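Mannan endo-1,4-beta-mannosidase (Mytilus edulis, PDB 2C0H) hydrolyses internal beta-1,4-mannosidic linkages in the backbones of mannans, galactomannans and glucomannans, working as a monomer. Local coordinates at residues Y31-D34 / N38-S41; V64-E69 / S91-Y96; P177-R182 / L246-G251; V262-W267 / N273-K278. The protein carries 3 engineered substitutions. All blocks are in the same frame, centred on the assembly; numbering follows the deposited sequence.

Contact 1 (Y31-D34 / N38-S41)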
loop_
_atom_site.group_PDB
_atom_site.type_symbol
_atom_site.label_atom_id
_atom_site.label_comp_id
_atom_site.label_asym_id
_atom_site.label_seq_id
_atom_site.Cartn_x
_atom_site.Cartn_y
_atom_site.Cartn_z
ATOM N N TYR A 31 -6.459 -14.260 7.428
ATOM C CA TYR A 31 -5.477 -13.985 6.338
ATOM C C TYR A 31 -5.935 -14.528 4.993
ATOM O O TYR A 31 -6.140 -15.721 4.860
ATOM C CB TYR A 31 -4.110 -14.580 6.716
ATOM C CG TYR A 31 -2.961 -14.361 5.752
ATOM C CD1 TYR A 31 -2.136 -13.253 5.851
ATOM C CD2 TYR A 31 -2.648 -15.307 4.786
ATOM C CE1 TYR A 31 -1.060 -13.073 5.004
ATOM C CE2 TYR A 31 -1.573 -15.132 3.936
ATOM C CZ TYR A 31 -0.785 -14.012 4.046
ATOM O OH TYR A 31 0.286 -13.838 3.208
ATOM N N ALA A 32 -6.122 -13.624 4.028
ATOM C CA ALA A 32 -6.525 -13.933 2.641
ATOM C C ALA A 32 -7.973 -14.411 2.465
ATOM O O ALA A 32 -8.374 -14.778 1.348
ATOM C CB ALA A 32 -5.564 -14.911 2.007
ATOM N N ARG A 33 -8.753 -14.396 3.546
ATOM C CA ARG A 33 -10.110 -14.928 3.567
ATOM C C ARG A 33 -11.053 -13.996 4.359
ATOM O O ARG A 33 -11.868 -14.451 5.167
ATOM C CB ARG A 33 -10.081 -16.343 4.172
ATOM C CG ARG A 33 -9.286 -17.333 3.371
ATOM C CD ARG A 33 -9.301 -18.735 3.985
ATOM N NE ARG A 33 -8.298 -19.585 3.347
ATOM C CZ ARG A 33 -8.464 -20.276 2.219
ATOM N NH1 ARG A 33 -9.617 -20.252 1.550
ATOM N NH2 ARG A 33 -7.454 -21.003 1.752
ATOM N N ASP A 34 -10.962 -12.692 4.098
ATOM C CA ASP A 34 -11.756 -11.704 4.831
ATOM C C ASP A 34 -12.966 -11.148 4.058
ATOM O O ASP A 34 -13.892 -10.619 4.669
ATOM C CB ASP A 34 -10.862 -10.547 5.284
ATOM C CG ASP A 34 -10.066 -10.868 6.532
ATOM O OD1 ASP A 34 -10.653 -11.461 7.460
ATOM O OD2 ASP A 34 -8.883 -10.494 6.606
ATOM N N ASN A 38 -19.140 -14.675 1.680
ATOM C CA ASN A 38 -19.784 -14.343 2.951
ATOM C C ASN A 38 -18.794 -14.337 4.123
ATOM O O ASN A 38 -19.172 -14.633 5.253
ATOM C CB ASN A 38 -20.940 -15.314 3.224
ATOM C CG ASN A 38 -22.060 -15.187 2.204
ATOM O OD1 ASN A 38 -22.762 -14.174 2.160
ATOM N ND2 ASN A 38 -22.227 -16.213 1.374
ATOM N N GLN A 39 -17.541 -13.973 3.843
ATOM C CA GLN A 39 -16.480 -14.021 4.850
ATOM C C GLN A 39 -16.448 -12.759 5.705
ATOM O O GLN A 39 -15.952 -12.805 6.823
ATOM C CB GLN A 39 -15.101 -14.333 4.217
ATOM C CG GLN A 39 -14.989 -15.783 3.679
ATOM C CD GLN A 39 -13.712 -16.098 2.870
ATOM O OE1 GLN A 39 -13.029 -17.096 3.143
ATOM N NE2 GLN A 39 -13.402 -15.276 1.862
ATOM N N TYR A 40 -16.966 -11.632 5.213
ATOM C CA TYR A 40 -16.919 -10.403 6.017
ATOM C C TYR A 40 -17.741 -10.553 7.297
ATOM O O TYR A 40 -17.293 -10.142 8.370
ATOM C CB TYR A 40 -17.382 -9.163 5.233
ATOM C CG TYR A 40 -17.422 -7.926 6.094
ATOM C CD1 TYR A 40 -16.249 -7.379 6.596
ATOM C CD2 TYR A 40 -18.632 -7.335 6.452
ATOM C CE1 TYR A 40 -16.280 -6.268 7.422
ATOM C CE2 TYR A 40 -18.667 -6.206 7.261
ATOM C CZ TYR A 40 -17.481 -5.685 7.743
ATOM O OH TYR A 40 -17.496 -4.578 8.558
ATOM N N SER A 41 -18.920 -11.160 7.186
ATOM C CA SER A 41 -19.811 -11.336 8.337
ATOM C C SER A 41 -19.098 -12.076 9.467
ATOM O O SER A 41 -19.361 -11.819 10.641
ATOM C CB SER A 41 -21.103 -12.055 7.938
ATOM O OG SER A 41 -20.858 -13.392 7.546
HETATM O O HOH W 1 -13.268 -12.047 8.075
#

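Contact 2 (V64-E69 / S91-Y96)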
loop_
_atom_site.group_PDB
_atom_site.type_symbol
_atom_site.label_atom_id
_atom_site.label_comp_id
_atom_site.label_asym_id
_atom_site.label_seq_id
_atom_site.Cartn_x
_atom_site.Cartn_y
_atom_site.Cartn_z
ATOM N N VAL A 64 -5.788 -2.588 4.584
ATOM C CA VAL A 64 -6.244 -3.971 4.693
ATOM C C VAL A 64 -5.864 -4.763 3.448
ATOM O O VAL A 64 -5.921 -4.231 2.351
ATOM C CB VAL A 64 -7.762 -4.034 4.934
ATOM C CG1 VAL A 64 -8.546 -3.556 3.742
ATOM C CG2 VAL A 64 -8.206 -5.428 5.316
ATOM N N TRP A 65 -5.447 -6.011 3.621
ATOM C CA TRP A 65 -5.014 -6.865 2.501
ATOM C C TRP A 65 -6.184 -7.697 1.963
ATOM O O TRP A 65 -6.973 -8.264 2.731
ATOM C CB TRP A 65 -3.858 -7.776 2.931
ATOM C CG TRP A 65 -2.543 -7.077 3.282
ATOM C CD1 TRP A 65 -2.322 -5.725 3.433
ATOM C CD2 TRP A 65 -1.303 -7.711 3.551
ATOM N NE1 TRP A 65 -1.012 -5.498 3.765
ATOM C CE2 TRP A 65 -0.366 -6.702 3.865
ATOM C CE3 TRP A 65 -0.888 -9.050 3.575
ATOM C CZ2 TRP A 65 0.974 -6.997 4.172
ATOM C CZ3 TRP A 65 0.436 -9.337 3.880
ATOM C CH2 TRP A 65 1.346 -8.317 4.174
ATOM N N LEU A 66 -6.283 -7.779 0.630
ATOM C CA LEU A 66 -7.427 -8.368 -0.054
ATOM C C LEU A 66 -7.109 -9.765 -0.653
ATOM O O LEU A 66 -7.324 -10.780 0.010
ATOM C CB LEU A 66 -7.962 -7.379 -1.115
ATOM C CG LEU A 66 -9.331 -7.723 -1.732
ATOM C CD1 LEU A 66 -10.467 -7.566 -0.743
ATOM C CD2 LEU A 66 -9.610 -6.829 -2.924
ATOM N N HIS A 67 -6.551 -9.849 -1.858
ATOM C CA HIS A 67 -6.331 -11.177 -2.485
ATOM C C HIS A 67 -5.131 -11.948 -1.938
ATOM O O HIS A 67 -5.206 -13.172 -1.806
ATOM C CB HIS A 67 -6.136 -11.081 -4.000
ATOM C CG HIS A 67 -7.156 -10.259 -4.715
ATOM N ND1 HIS A 67 -8.512 -10.449 -4.576
ATOM C CD2 HIS A 67 -7.004 -9.315 -5.673
ATOM C CE1 HIS A 67 -9.153 -9.617 -5.384
ATOM N NE2 HIS A 67 -8.258 -8.923 -6.063
ATOM N N ILE A 68 -4.024 -11.232 -1.690
ATOM C CA ILE A 68 -2.750 -11.756 -1.176
ATOM C C ILE A 68 -2.009 -12.602 -2.223
ATOM O O ILE A 68 -1.176 -12.065 -2.966
ATOM C CB ILE A 68 -2.936 -12.418 0.199
ATOM C CG1 ILE A 68 -3.597 -11.382 1.135
ATOM C CG2 ILE A 68 -1.596 -12.901 0.736
ATOM C CD1 ILE A 68 -3.590 -11.709 2.636
ATOM N N GLU A 69 -2.300 -13.897 -2.299
ATOM C CA GLU A 69 -1.733 -14.749 -3.359
ATOM C C GLU A 69 -2.841 -15.516 -4.080
ATOM O O GLU A 69 -2.576 -16.549 -4.702
ATOM C CB GLU A 69 -0.730 -15.762 -2.779
ATOM C CG GLU A 69 0.643 -15.234 -2.390
ATOM C CD GLU A 69 1.568 -16.365 -1.925
ATOM O OE1 GLU A 69 2.567 -16.662 -2.608
ATOM O OE2 GLU A 69 1.270 -16.986 -0.882
ATOM N N SER A 91 -20.240 -6.764 -2.246
ATOM C CA SER A 91 -21.169 -6.422 -1.158
ATOM C C SER A 91 -20.493 -6.511 0.222
ATOM O O SER A 91 -20.788 -5.698 1.088
ATOM C CB SER A 91 -22.467 -7.243 -1.226
ATOM O OG SER A 91 -22.230 -8.630 -1.258
ATOM N N ASP A 92 -19.579 -7.465 0.395
ATOM C CA ASP A 92 -18.728 -7.536 1.616
ATOM C C ASP A 92 -17.837 -6.295 1.739
ATOM O O ASP A 92 -17.731 -5.695 2.808
ATOM C CB ASP A 92 -17.826 -8.773 1.607
ATOM C CG ASP A 92 -18.500 -10.041 2.141
ATOM O OD1 ASP A 92 -19.706 -10.061 2.447
ATOM O OD2 ASP A 92 -17.759 -11.035 2.245
ATOM N N MET A 93 -17.169 -5.909 0.659
ATOM C CA MET A 93 -16.312 -4.721 0.688
ATOM C C MET A 93 -17.154 -3.460 0.980
ATOM O O MET A 93 -16.730 -2.590 1.736
ATOM C CB MET A 93 -15.515 -4.588 -0.629
ATOM C CG MET A 93 -14.444 -5.682 -0.832
ATOM S SD MET A 93 -13.667 -5.699 -2.474
ATOM C CE MET A 93 -12.454 -4.394 -2.247
ATOM N N ARG A 94 -18.345 -3.365 0.390
ATOM C CA ARG A 94 -19.233 -2.223 0.595
ATOM C C ARG A 94 -19.732 -2.155 2.033
ATOM O O ARG A 94 -19.837 -1.071 2.578
ATOM C CB ARG A 94 -20.411 -2.247 -0.386
ATOM C CG ARG A 94 -20.961 -0.879 -0.680
ATOM C CD ARG A 94 -22.203 -0.934 -1.533
ATOM N NE ARG A 94 -21.962 -1.387 -2.907
ATOM C CZ ARG A 94 -21.445 -0.631 -3.876
ATOM N NH1 ARG A 94 -21.046 0.616 -3.640
ATOM N NH2 ARG A 94 -21.311 -1.129 -5.100
ATOM N N ALA A 95 -20.021 -3.303 2.652
ATOM C CA ALA A 95 -20.500 -3.304 4.047
ATOM C C ALA A 95 -19.414 -2.757 4.958
ATOM O O ALA A 95 -19.706 -1.996 5.880
ATOM C CB ALA A 95 -20.913 -4.681 4.490
ATOM N N TYR A 96 -18.174 -3.173 4.715
ATOM C CA TYR A 96 -17.022 -2.680 5.482
ATOM C C TYR A 96 -16.837 -1.191 5.271
ATOM O O TYR A 96 -16.623 -0.441 6.215
ATOM C CB TYR A 96 -15.736 -3.449 5.131
ATOM C CG TYR A 96 -14.494 -3.024 5.902
ATOM C CD1 TYR A 96 -14.524 -2.872 7.289
ATOM C CD2 TYR A 96 -13.279 -2.826 5.259
ATOM C CE1 TYR A 96 -13.381 -2.494 7.989
ATOM C CE2 TYR A 96 -12.139 -2.453 5.960
ATOM C CZ TYR A 96 -12.194 -2.289 7.327
ATOM O OH TYR A 96 -11.040 -1.923 8.017
#

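Contact 3 (P177-R182 / L246-G251)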
loop_
_atom_site.group_PDB
_atom_site.type_symbol
_atom_site.label_atom_id
_atom_site.label_comp_id
_atom_site.label_asym_id
_atom_site.label_seq_id
_atom_site.Cartn_x
_atom_site.Cartn_y
_atom_site.Cartn_z
ATOM N N PRO A 177 19.311 2.383 -16.399
ATOM C CA PRO A 177 19.667 2.528 -14.986
ATOM C C PRO A 177 18.599 2.108 -13.979
ATOM O O PRO A 177 18.938 1.496 -12.967
ATOM C CB PRO A 177 19.960 4.029 -14.853
ATOM C CG PRO A 177 20.400 4.440 -16.183
ATOM C CD PRO A 177 19.576 3.627 -17.146
ATOM N N CYS A 178 17.331 2.417 -14.240
ATOM C CA CYS A 178 16.280 2.117 -13.257
ATOM C C CYS A 178 15.970 0.620 -13.132
ATOM O O CYS A 178 15.352 0.210 -12.146
ATOM C CB CYS A 178 15.002 2.916 -13.538
ATOM S SG CYS A 178 14.263 2.652 -15.163
ATOM N N PHE A 179 16.392 -0.191 -14.107
ATOM C CA PHE A 179 16.257 -1.655 -14.005
ATOM C C PHE A 179 17.493 -2.346 -13.424
ATOM O O PHE A 179 17.476 -3.559 -13.218
ATOM C CB PHE A 179 15.944 -2.294 -15.362
ATOM C CG PHE A 179 14.681 -1.789 -16.015
ATOM C CD1 PHE A 179 13.590 -1.363 -15.263
ATOM C CD2 PHE A 179 14.575 -1.782 -17.396
ATOM C CE1 PHE A 179 12.437 -0.908 -15.885
ATOM C CE2 PHE A 179 13.420 -1.340 -18.022
ATOM C CZ PHE A 179 12.356 -0.897 -17.271
ATOM N N ASP A 180 18.552 -1.586 -13.164
ATOM C CA ASP A 180 19.799 -2.127 -12.627
ATOM C C ASP A 180 19.588 -2.397 -11.138
ATOM O O ASP A 180 19.130 -1.514 -10.419
ATOM C CB ASP A 180 20.936 -1.110 -12.853
ATOM C CG ASP A 180 22.323 -1.686 -12.591
ATOM O OD1 ASP A 180 23.107 -1.839 -13.559
ATOM O OD2 ASP A 180 22.653 -1.953 -11.418
ATOM N N THR A 181 19.898 -3.605 -10.673
ATOM C CA THR A 181 19.682 -3.945 -9.264
ATOM C C THR A 181 20.985 -4.269 -8.522
ATOM O O THR A 181 20.950 -4.911 -7.471
ATOM C CB THR A 181 18.677 -5.115 -9.104
ATOM O OG1 THR A 181 19.178 -6.284 -9.763
ATOM C CG2 THR A 181 17.320 -4.754 -9.690
ATOM N N ARG A 182 22.123 -3.805 -9.040
ATOM C CA ARG A 182 23.421 -4.054 -8.378
ATOM C C ARG A 182 23.462 -3.429 -6.995
ATOM O O ARG A 182 24.075 -3.982 -6.077
ATOM C CB ARG A 182 24.605 -3.573 -9.228
ATOM C CG ARG A 182 24.885 -4.475 -10.407
ATOM C CD ARG A 182 26.078 -4.017 -11.207
ATOM N NE ARG A 182 25.821 -2.754 -11.900
ATOM C CZ ARG A 182 26.295 -1.560 -11.537
ATOM N NH1 ARG A 182 27.070 -1.412 -10.463
ATOM N NH2 ARG A 182 25.988 -0.491 -12.262
ATOM N N LEU A 246 8.168 3.004 -14.592
ATOM C CA LEU A 246 6.945 2.213 -14.800
ATOM C C LEU A 246 6.487 2.238 -16.249
ATOM O O LEU A 246 6.031 1.217 -16.785
ATOM C CB LEU A 246 5.797 2.662 -13.891
ATOM C CG LEU A 246 6.011 2.429 -12.399
ATOM C CD1 LEU A 246 4.815 2.932 -11.645
ATOM C CD2 LEU A 246 6.278 0.965 -12.080
ATOM N N VAL A 247 6.593 3.401 -16.879
ATOM C CA VAL A 247 6.157 3.518 -18.275
ATOM C C VAL A 247 7.155 2.799 -19.184
ATOM O O VAL A 247 6.745 2.145 -20.156
ATOM C CB VAL A 247 5.903 4.989 -18.674
ATOM C CG1 VAL A 247 5.482 5.094 -20.137
ATOM C CG2 VAL A 247 4.835 5.583 -17.803
ATOM N N LYS A 248 8.450 2.867 -18.878
ATOM C CA LYS A 248 9.452 2.096 -19.638
ATOM C C LYS A 248 9.192 0.591 -19.484
ATOM O O LYS A 248 9.322 -0.171 -20.443
ATOM C CB LYS A 248 10.875 2.454 -19.190
ATOM C CG LYS A 248 11.994 1.751 -19.957
ATOM C CD LYS A 248 12.202 2.324 -21.345
ATOM C CE LYS A 248 13.471 1.761 -21.990
ATOM N NZ LYS A 248 13.795 2.370 -23.323
ATOM N N ALA A 249 8.796 0.169 -18.282
ATOM C CA ALA A 249 8.562 -1.252 -18.005
ATOM C C ALA A 249 7.323 -1.843 -18.682
ATOM O O ALA A 249 7.398 -2.955 -19.220
ATOM C CB ALA A 249 8.474 -1.479 -16.500
ATOM N N GLY A 250 6.193 -1.133 -18.628
ATOM C CA GLY A 250 4.893 -1.659 -19.082
ATOM C C GLY A 250 4.258 -0.961 -20.278
ATOM O O GLY A 250 3.333 -1.493 -20.895
ATOM N N GLY A 251 4.691 0.255 -20.573
ATOM C CA GLY A 251 4.198 0.968 -21.754
ATOM C C GLY A 251 2.912 1.762 -21.623
ATOM O O GLY A 251 2.507 2.423 -22.587
#

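Contact 4 (V262-W267 / N273-K278)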
loop_
_atom_site.group_PDB
_atom_site.type_symbol
_atom_site.label_atom_id
_atom_site.label_comp_id
_atom_site.label_asym_id
_atom_site.label_seq_id
_atom_site.Cartn_x
_atom_site.Cartn_y
_atom_site.Cartn_z
ATOM N N VAL A 262 6.581 3.572 1.738
ATOM C CA VAL A 262 7.809 2.867 2.074
ATOM C C VAL A 262 7.701 2.306 3.473
ATOM O O VAL A 262 7.097 2.916 4.337
ATOM C CB VAL A 262 9.074 3.760 1.977
ATOM C CG1 VAL A 262 9.068 4.861 3.049
ATOM C CG2 VAL A 262 10.333 2.939 2.079
ATOM N N HIS A 263 8.300 1.141 3.671
ATOM C CA HIS A 263 8.322 0.507 4.971
ATOM C C HIS A 263 9.701 0.671 5.615
ATOM O O HIS A 263 10.722 0.783 4.921
ATOM C CB HIS A 263 7.965 -0.964 4.800
ATOM C CG HIS A 263 6.662 -1.185 4.086
ATOM N ND1 HIS A 263 6.287 -2.415 3.591
ATOM C CD2 HIS A 263 5.655 -0.334 3.779
ATOM C CE1 HIS A 263 5.103 -2.309 3.015
ATOM N NE2 HIS A 263 4.696 -1.057 3.114
ATOM N N THR A 264 9.760 0.710 6.943
ATOM C CA THR A 264 11.074 0.862 7.574
ATOM C C THR A 264 11.115 0.242 8.962
ATOM O O THR A 264 10.232 0.479 9.801
ATOM C CB THR A 264 11.505 2.358 7.571
ATOM O OG1 THR A 264 12.859 2.511 8.036
ATOM C CG2 THR A 264 10.563 3.167 8.389
ATOM N N TYR A 265 12.119 -0.610 9.150
ATOM C CA TYR A 265 12.365 -1.307 10.409
ATOM C C TYR A 265 13.854 -1.241 10.724
ATOM O O TYR A 265 14.685 -1.264 9.815
ATOM C CB TYR A 265 11.931 -2.763 10.282
ATOM C CG TYR A 265 10.461 -2.967 9.971
ATOM C CD1 TYR A 265 9.503 -2.939 10.977
ATOM C CD2 TYR A 265 10.029 -3.220 8.679
ATOM C CE1 TYR A 265 8.160 -3.138 10.720
ATOM C CE2 TYR A 265 8.685 -3.435 8.411
ATOM C CZ TYR A 265 7.745 -3.388 9.433
ATOM O OH TYR A 265 6.395 -3.608 9.237
ATOM N N ASP A 266 14.195 -1.139 12.005
ATOM C CA ASP A 266 15.595 -1.094 12.411
ATOM C C ASP A 266 16.257 -2.472 12.297
ATOM O O ASP A 266 15.590 -3.468 12.011
ATOM C CB ASP A 266 15.739 -0.520 13.827
ATOM C CG ASP A 266 15.227 -1.455 14.915
ATOM O OD1 ASP A 266 14.802 -2.586 14.625
ATOM O OD2 ASP A 266 15.233 -1.042 16.089
ATOM N N TRP A 267 17.567 -2.510 12.499
ATOM C CA TRP A 267 18.309 -3.765 12.530
ATOM C C TRP A 267 19.330 -3.654 13.642
ATOM O O TRP A 267 20.100 -2.709 13.662
ATOM C CB TRP A 267 19.005 -4.026 11.202
ATOM C CG TRP A 267 19.796 -5.295 11.226
ATOM C CD1 TRP A 267 21.153 -5.423 11.139
ATOM C CD2 TRP A 267 19.276 -6.616 11.396
ATOM N NE1 TRP A 267 21.507 -6.747 11.227
ATOM C CE2 TRP A 267 20.375 -7.501 11.386
ATOM C CE3 TRP A 267 17.988 -7.138 11.559
ATOM C CZ2 TRP A 267 20.221 -8.883 11.519
ATOM C CZ3 TRP A 267 17.836 -8.511 11.690
ATOM C CH2 TRP A 267 18.949 -9.367 11.672
ATOM N N ASN A 273 21.138 4.120 7.041
ATOM C CA ASN A 273 21.169 5.486 6.526
ATOM C C ASN A 273 20.079 5.771 5.497
ATOM O O ASN A 273 19.749 6.920 5.264
ATOM C CB ASN A 273 22.530 5.819 5.910
ATOM C CG ASN A 273 22.689 7.316 5.612
ATOM O OD1 ASN A 273 22.465 8.167 6.479
ATOM N ND2 ASN A 273 23.071 7.636 4.383
ATOM N N GLU A 274 19.524 4.733 4.879
ATOM C CA GLU A 274 18.433 4.917 3.919
ATOM C C GLU A 274 17.059 5.202 4.550
ATOM O O GLU A 274 16.123 5.625 3.852
ATOM C CB GLU A 274 18.344 3.701 2.978
ATOM C CG GLU A 274 17.586 2.493 3.513
ATOM C CD GLU A 274 18.346 1.673 4.529
ATOM O OE1 GLU A 274 19.566 1.887 4.710
ATOM O OE2 GLU A 274 17.700 0.799 5.152
ATOM N N SER A 275 16.901 4.975 5.854
ATOM C CA SER A 275 15.580 5.077 6.479
ATOM C C SER A 275 14.966 6.483 6.466
ATOM O O SER A 275 15.665 7.450 6.749
ATOM C CB SER A 275 15.625 4.616 7.938
ATOM O OG SER A 275 14.378 4.849 8.572
ATOM N N PRO A 276 13.655 6.591 6.167
ATOM C CA PRO A 276 12.962 7.875 6.293
ATOM C C PRO A 276 12.948 8.444 7.706
ATOM O O PRO A 276 12.662 9.619 7.862
ATOM C CB PRO A 276 11.539 7.587 5.811
ATOM C CG PRO A 276 11.405 6.124 5.747
ATOM C CD PRO A 276 12.759 5.536 5.652
ATOM N N PHE A 277 13.241 7.641 8.724
ATOM C CA PHE A 277 13.382 8.209 10.071
ATOM C C PHE A 277 14.759 8.837 10.362
ATOM O O PHE A 277 14.974 9.357 11.466
ATOM C CB PHE A 277 13.013 7.161 11.137
ATOM C CG PHE A 277 11.538 6.834 11.175
ATOM C CD1 PHE A 277 10.591 7.768 11.592
ATOM C CD2 PHE A 277 11.073 5.582 10.789
ATOM C CE1 PHE A 277 9.234 7.473 11.603
ATOM C CE2 PHE A 277 9.713 5.283 10.817
ATOM C CZ PHE A 277 8.789 6.223 11.213
ATOM N N LYS A 278 15.676 8.813 9.395
ATOM C CA LYS A 278 17.004 9.447 9.535
ATOM C C LYS A 278 17.153 10.713 8.687
ATOM O O LYS A 278 18.202 11.384 8.738
ATOM C CB LYS A 278 18.110 8.460 9.155
ATOM C CG LYS A 278 18.212 7.224 10.054
ATOM C CD LYS A 278 18.372 7.566 11.538
ATOM C CE LYS A 278 19.586 8.425 11.820
ATOM N NZ LYS A 278 19.776 8.614 13.298
HETATM O O HOH W 2 14.790 1.227 6.479
#

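Contact 1 (Y31-D34 / N38-S41)
D34 and Q39 close a tight bend late in a loop, around residues 35-37, their CA atoms 5.3 Å apart, near helix 40-56. The fold is the TIM (beta/alpha)8 barrel, and this is the loop that joins its first strand, 17-25, to its first helix. Q39 carries most of the contact. Its chain runs extended beyond CG and lays the terminal amide alongside the backbone of R33, with Q39 CD 3.4 Å from R33 O. The amide oxygen touches the aliphatic root of the arginine, Q39 OE1 to R33 CB 3.2 Å, whereas the guanidinium leads away with its plane 74° from that of the amide. The other end of the amide is held by G36, whose O accepts from Q39 NE2, so the group is fixed by the loop it closes. CB of D34 points away from the 38-41 segment, and the carboxylate accepts from the backbone N atoms of V29 and N30. A water links the two segments by donating to both D34 OD1, at 2.7 Å, and Q39 O, at 3.1 Å. Y40 N bonds to OD2 of D92 on helix 89-102 rather than to D34, whose O lies at a poor angle for it. D34 O instead makes a CH...O contact with Y40 CA at 3.3 Å, the angle at hydrogen being 123°.

Contact 2 (V64-E69 / S91-Y96)
L66 and M93 meet tip to tip because of two torsions: chi1 of L66 (-168°) swings CG opposite the backbone N, toward the helix, and chi3 of M93 (81°) bends the end of its chain so that the methyl group faces the leucine. M93 CE thus sits against both leucine methyls, 3.8 Å from L66 CD2 and 4.0 Å from L66 CD1. L66 CD2 also lies 3.7 Å above the plane of the H67 ring, offset toward its rim. One helical turn beyond M93, Y96 approaches the strand more loosely: Y96 CE2 is 4.4 Å from V64 CG1, with the ring turned obliquely to the methyl. The contact is apolar and buried, joining the second strand of the TIM barrel to the helix that follows it. V64 and L66 both point toward that helix, while W65 between them packs on T110 and N113 and probably binds substrate, as in related enzymes. Strand 61-68 continues through helix 89-102 into the parallel strand 106-113, a beta-alpha-beta unit. M145 of helix 131-149 packs on both L66 and M93, and F47 of helix 40-56 touches V64 and Y96.

Contact 3 (P177-R182 / L246-G251)
F179 and K248 cross at about a right angle, the phenyl ring running end-on into the helix on which the lysine stands. In this TIM (beta/alpha)8 barrel the contact joins the long loop after strand 155-162 to the last turn of helix 243-250, away from the substrate-binding residues. CZ, the outermost ring atom, does most of the touching. It lies 3.8 Å from K248 CG, which meets the ring obliquely, and 4.0 Å from the methyl carbon A249 CB. The backbone A249 N comes in at the ring edge, in its plane, 3.9 Å from F179 CZ. K248 sets off with CG anti to its backbone N (chi1 -178°), then bends at chi2, so its first methylenes pack on the phenyl while the ammonium end leads away. C178 sits over one face of the same ring, with SG 4.0 Å above the plane and offset toward the rim. C178 and F179 both also touch C245, although the two cysteines form no disulfide in this structure. Helix 198-215 adds Q199, which packs on F179 and donates through NE2 to A249 O. Beyond the phenylalanine the loop is shaped by an Asx turn: R182 N donates to D180 OD2 at 3.1 Å and 161°, meeting the anti side of that oxygen 32° out of the carboxylate plane.

Contact 4 (V262-W267 / N273-K278)
T264 spreads three atoms over S275, P276 and F277, in the loop after the sixth strand of the TIM barrel. Its CB rests 3.9 Å from P276 CD. From there OG1, anti to the backbone N (chi1 -173°), reaches S275 OG at 2.8 Å in a hydrogen bond that either hydroxyl could donate. T264 OG1 also bonds to a water at 2.8 Å, which donates in turn to E274 OE2. The methyl CG2, left in the crowded position between backbone N and carbonyl carbon, presses obliquely on the phenyl ring, 3.3 Å from F277 CE2. Two residues back, V262 CG1 packs on P276 CG at 3.8 Å, a second apolar touch beside it. The alternate side chains, H263 and Y265, point away from this loop. H263 ND1 bonds to E163 and Y265 OH to E294, by similarity the proton donor and the nucleophile; thus the segment has one side on the 273-278 loop and the other on the probable catalytic glutamates. The opposing loop is itself folded as a type I beta turn from S275 to K278, and S275 OG closes an ST turn inside it by accepting from F277 N at 3.0 Å and 156°.

Overall arrangement
From the N terminus the four contacts follow in series, and none nests within or crosses another. Contact 1 closes a three-residue bend late in the loop between the first barrel strand and its helix. Contact 2 then folds the second helix back on the second strand; contacts 1 and 2 touch, their centres about 7 Å apart. Contact 3 closes a much longer excursion, with 63 residues between its segments, linking the loop after strand 155-162 to helix 243-250 across the chain's centre from contacts 1 and 2. Strand 260-263 follows that helix, and contact 4 closes a five-residue bend early in the loop that leads on to strand 290-294. Contacts 2 and 4 reach the same barrel sheet, their centres about 29 Å apart.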